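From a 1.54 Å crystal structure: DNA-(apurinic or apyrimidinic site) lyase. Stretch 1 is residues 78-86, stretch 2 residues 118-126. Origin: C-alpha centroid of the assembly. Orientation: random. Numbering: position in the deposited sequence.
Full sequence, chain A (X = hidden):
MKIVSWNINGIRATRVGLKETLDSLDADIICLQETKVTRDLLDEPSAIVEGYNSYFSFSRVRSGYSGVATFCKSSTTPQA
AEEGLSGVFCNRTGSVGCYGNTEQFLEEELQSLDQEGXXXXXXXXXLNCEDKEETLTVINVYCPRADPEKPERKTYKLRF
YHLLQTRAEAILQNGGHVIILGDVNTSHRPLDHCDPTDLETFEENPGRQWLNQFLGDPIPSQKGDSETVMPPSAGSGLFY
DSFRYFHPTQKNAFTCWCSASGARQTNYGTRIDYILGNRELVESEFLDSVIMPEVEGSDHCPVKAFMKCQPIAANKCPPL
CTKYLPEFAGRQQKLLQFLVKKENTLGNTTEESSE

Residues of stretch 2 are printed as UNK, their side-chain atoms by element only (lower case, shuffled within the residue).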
# COMPACT_ATOMS: atom_id res chain seq x y z
N PRO A 78 -9.60 -9.44 8.28
CA PRO A 78 -10.51 -8.40 7.83
C PRO A 78 -11.93 -8.88 7.66
O PRO A 78 -12.20 -10.03 7.28
CB PRO A 78 -9.90 -7.94 6.50
CG PRO A 78 -9.16 -9.11 6.01
CD PRO A 78 -8.61 -9.79 7.22
N GLN A 79 -12.86 -7.95 7.89
CA GLN A 79 -14.26 -8.23 7.63
C GLN A 79 -14.58 -8.21 6.15
O GLN A 79 -15.56 -8.84 5.73
CB GLN A 79 -15.14 -7.21 8.39
CG GLN A 79 -15.29 -7.48 9.91
CD GLN A 79 -14.06 -7.20 10.77
OE1 GLN A 79 -13.14 -6.48 10.37
NE2 GLN A 79 -14.06 -7.75 11.98
N ALA A 80 -13.78 -7.51 5.35
CA ALA A 80 -14.01 -7.39 3.94
C ALA A 80 -12.67 -7.16 3.25
O ALA A 80 -11.72 -6.66 3.85
CB ALA A 80 -14.96 -6.24 3.61
N ALA A 81 -12.61 -7.51 1.98
CA ALA A 81 -11.39 -7.33 1.21
C ALA A 81 -11.73 -7.30 -0.27
O ALA A 81 -12.63 -8.01 -0.72
CB ALA A 81 -10.36 -8.44 1.47
N GLU A 82 -11.02 -6.48 -1.02
CA GLU A 82 -11.32 -6.27 -2.43
C GLU A 82 -10.09 -5.89 -3.21
O GLU A 82 -9.28 -5.10 -2.71
CB GLU A 82 -12.39 -5.17 -2.54
CG GLU A 82 -12.98 -4.99 -3.91
CD GLU A 82 -14.13 -3.95 -3.95
OE1 GLU A 82 -14.65 -3.56 -2.90
OE2 GLU A 82 -14.51 -3.55 -5.06
N GLU A 83 -9.95 -6.38 -4.45
CA GLU A 83 -8.88 -6.02 -5.34
C GLU A 83 -9.24 -4.74 -6.10
O GLU A 83 -10.40 -4.57 -6.53
CB GLU A 83 -8.69 -7.12 -6.39
CG GLU A 83 -7.69 -8.15 -6.23
CD GLU A 83 -7.54 -8.86 -7.59
OE1 GLU A 83 -6.63 -8.50 -8.36
OE2 GLU A 83 -8.40 -9.72 -7.90
N GLY A 84 -8.26 -3.90 -6.35
CA GLY A 84 -8.42 -2.80 -7.26
C GLY A 84 -9.05 -1.61 -6.57
O GLY A 84 -9.48 -1.67 -5.43
N LEU A 85 -9.11 -0.51 -7.31
CA LEU A 85 -9.72 0.74 -6.85
C LEU A 85 -11.08 1.04 -7.42
O LEU A 85 -11.77 1.92 -6.87
CB LEU A 85 -8.80 1.92 -7.18
CG LEU A 85 -7.44 1.89 -6.52
CD1 LEU A 85 -6.54 2.95 -7.10
CD2 LEU A 85 -7.53 2.03 -5.03
N SER A 86 -11.50 0.36 -8.48
CA SER A 86 -12.71 0.74 -9.19
C SER A 86 -13.87 -0.23 -9.05
O SER A 86 -14.98 0.13 -9.45
CB SER A 86 -12.44 0.89 -10.68
OG SER A 86 -12.33 -0.36 -11.30
N UNK A 118 -2.19 -3.47 -8.78
CA UNK A 118 -1.61 -2.35 -8.07
C UNK A 118 -2.34 -1.89 -6.82
O UNK A 118 -1.90 -0.94 -6.17
c UNK A 118 -1.53 -1.15 -9.03
n UNK A 118 2.65 -0.93 -12.93
c UNK A 118 1.86 -0.53 -11.95
n UNK A 118 2.39 -0.13 -10.81
n UNK A 118 0.55 -0.48 -12.12
c UNK A 118 -0.56 -1.40 -10.18
c UNK A 118 -0.41 -0.17 -11.09
N UNK A 119 -3.45 -2.50 -6.46
CA UNK A 119 -4.16 -2.10 -5.26
C UNK A 119 -4.93 -3.26 -4.64
O UNK A 119 -5.56 -4.05 -5.35
c UNK A 119 -5.15 -0.98 -5.55
N UNK A 120 -4.89 -3.35 -3.33
CA UNK A 120 -5.73 -4.29 -2.59
C UNK A 120 -6.20 -3.54 -1.35
O UNK A 120 -5.46 -2.76 -0.74
c UNK A 120 -3.88 -5.45 -1.39
c UNK A 120 -6.00 -6.68 -1.79
c UNK A 120 -5.00 -5.62 -2.30
N UNK A 121 -7.46 -3.73 -1.05
CA UNK A 121 -8.13 -3.08 0.09
C UNK A 121 -8.58 -4.12 1.09
O UNK A 121 -9.18 -5.13 0.73
c UNK A 121 -8.46 -1.22 -2.45
c UNK A 121 -9.36 -2.28 -0.33
c UNK A 121 -9.03 -0.99 -1.09
c UNK A 121 -10.30 -0.11 -1.15
N UNK A 122 -8.29 -3.86 2.38
CA UNK A 122 -8.78 -4.72 3.46
C UNK A 122 -9.46 -3.82 4.48
O UNK A 122 -9.04 -2.69 4.70
o UNK A 122 -6.58 -4.75 4.54
c UNK A 122 -7.65 -5.56 4.09
c UNK A 122 -7.07 -6.63 3.15
N UNK A 123 -10.56 -4.31 5.05
CA UNK A 123 -11.33 -3.52 6.00
C UNK A 123 -11.38 -4.26 7.32
O UNK A 123 -11.74 -5.43 7.36
c UNK A 123 -14.75 -1.90 5.34
c UNK A 123 -13.54 -2.29 6.17
n UNK A 123 -14.64 -0.81 4.59
c UNK A 123 -12.71 -3.25 5.42
o UNK A 123 -15.76 -2.60 5.36
N UNK A 124 -11.05 -3.53 8.39
CA UNK A 124 -10.79 -4.08 9.71
C UNK A 124 -11.65 -3.33 10.72
O UNK A 124 -11.66 -2.10 10.73
c UNK A 124 -8.36 -4.41 9.03
c UNK A 124 -9.31 -3.89 10.07
c UNK A 124 -7.92 -3.85 7.87
n UNK A 124 -7.12 -4.78 7.25
n UNK A 124 -7.81 -5.67 9.08
c UNK A 124 -7.08 -5.86 7.99
N UNK A 125 -12.28 -4.03 11.63
CA UNK A 125 -12.92 -3.31 12.73
C UNK A 125 -11.88 -3.03 13.80
O UNK A 125 -11.00 -3.86 14.07
c UNK A 125 -14.06 -4.12 13.30
n UNK A 125 -17.66 -0.60 12.34
c UNK A 125 -17.90 -1.68 13.07
n UNK A 125 -18.91 -1.66 13.92
n UNK A 125 -17.13 -2.77 12.98
c UNK A 125 -15.23 -4.28 12.33
c UNK A 125 -15.99 -2.93 12.07
N UNK A 126 -11.98 -1.85 14.41
CA UNK A 126 -11.01 -1.43 15.43
C UNK A 126 -11.81 -0.80 16.56
O UNK A 126 -12.93 -0.31 16.39
c UNK A 126 -9.00 -1.12 13.93
c UNK A 126 -9.60 1.99 14.15
c UNK A 126 -10.58 0.84 14.35
c UNK A 126 -9.93 -0.44 14.91

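Position 118 carries seven side-chain atoms: three carbons in a row, a nitrogen, then a carbon holding two more nitrogens. That is a guanidinium group on a long chain. It makes no contact with stretch 1, and its end leads away. The residue is Arg118.

Position 119 has a single side-chain carbon. It points toward stretch 1, and its CB lies 3.8 Å from CG of Leu85. One carbon and no more means Ala119. Its backbone O accepts a hydrogen bond from N of Gly84 at 2.9 Å.

Position 120 has three side-chain carbons, with the first carrying the other two. One outer carbon lies 3.8 Å from O of Glu82. Branching at CB without oxygen gives a valine, Val120. It pairs with Glu83 across the strands as a non-hydrogen-bonded pair, with CA atoms 4.5 Å apart.

Position 121 has four carbons, forked at the second. One terminal carbon lies 3.2 Å from the backbone O of Gly84 and 4.3 Å from CD2 of Leu85. This is Leu121, with chi1 in m and chi2 in p, and that carbon is CD1. Its backbone is bonded twice to Glu82: N of Leu121 gives to O of Glu82 at 2.8 Å, and N of Glu82 gives to O of Leu121 at 2.9 Å.

Position 122 has one carbon bearing an oxygen and a second carbon. The oxygen separates it from position 120. The methyl carbon is 4.1 Å from CB of Ala81. It is Thr122, and the methyl is CG2. Ala81 is its partner in a non-hydrogen-bonded pair.

Position 123 has three carbons, the third holding one oxygen and one nitrogen. The amide oxygen is 4.1 Å from CB of Ala80. The chain is too long for asparagine, so this is Gln123. Its N donates to O of Ala80 at 2.9 Å, and its O accepts from N of Gln79 at 2.8 Å.

Position 124 has one carbon and then a five-membered ring of three carbons and two nitrogens. CB of Pro78 sits over one face of the ring, 4.2 Å from its centroid, in a CH-pi contact. The imidazole identifies His124. NE2 of His124 is hydrogen-bonded to OG1 of Thr122 at 2.8 Å.

Position 125 repeats the pattern of position 118: three carbons, a nitrogen, and a carbon with two nitrogens. The second carbon is 3.5 Å from CD of Gln79, and the backbone N donates to OE1 of Gln79 at 2.9 Å. The side chain's end leads away. It is Arg125.

Position 126 has four carbons, forked at the first, with one arm two carbons long. This is Ile126, and it does not touch stretch 1.

The contact is an antiparallel strand pairing. Backbone hydrogen bonds run from Ala119 to Gln123, and the side chain of Gln79 extends the bonding to Arg125. Ala81, Glu83, Val120 and Thr122 share one face; Ala80, Glu82, Leu121 and Gln123 share the other. Leu85 adds apolar packing at one end, and Pro78 covers the imidazole at the other.

Stretch 2 118-126: RAVLTQHRI
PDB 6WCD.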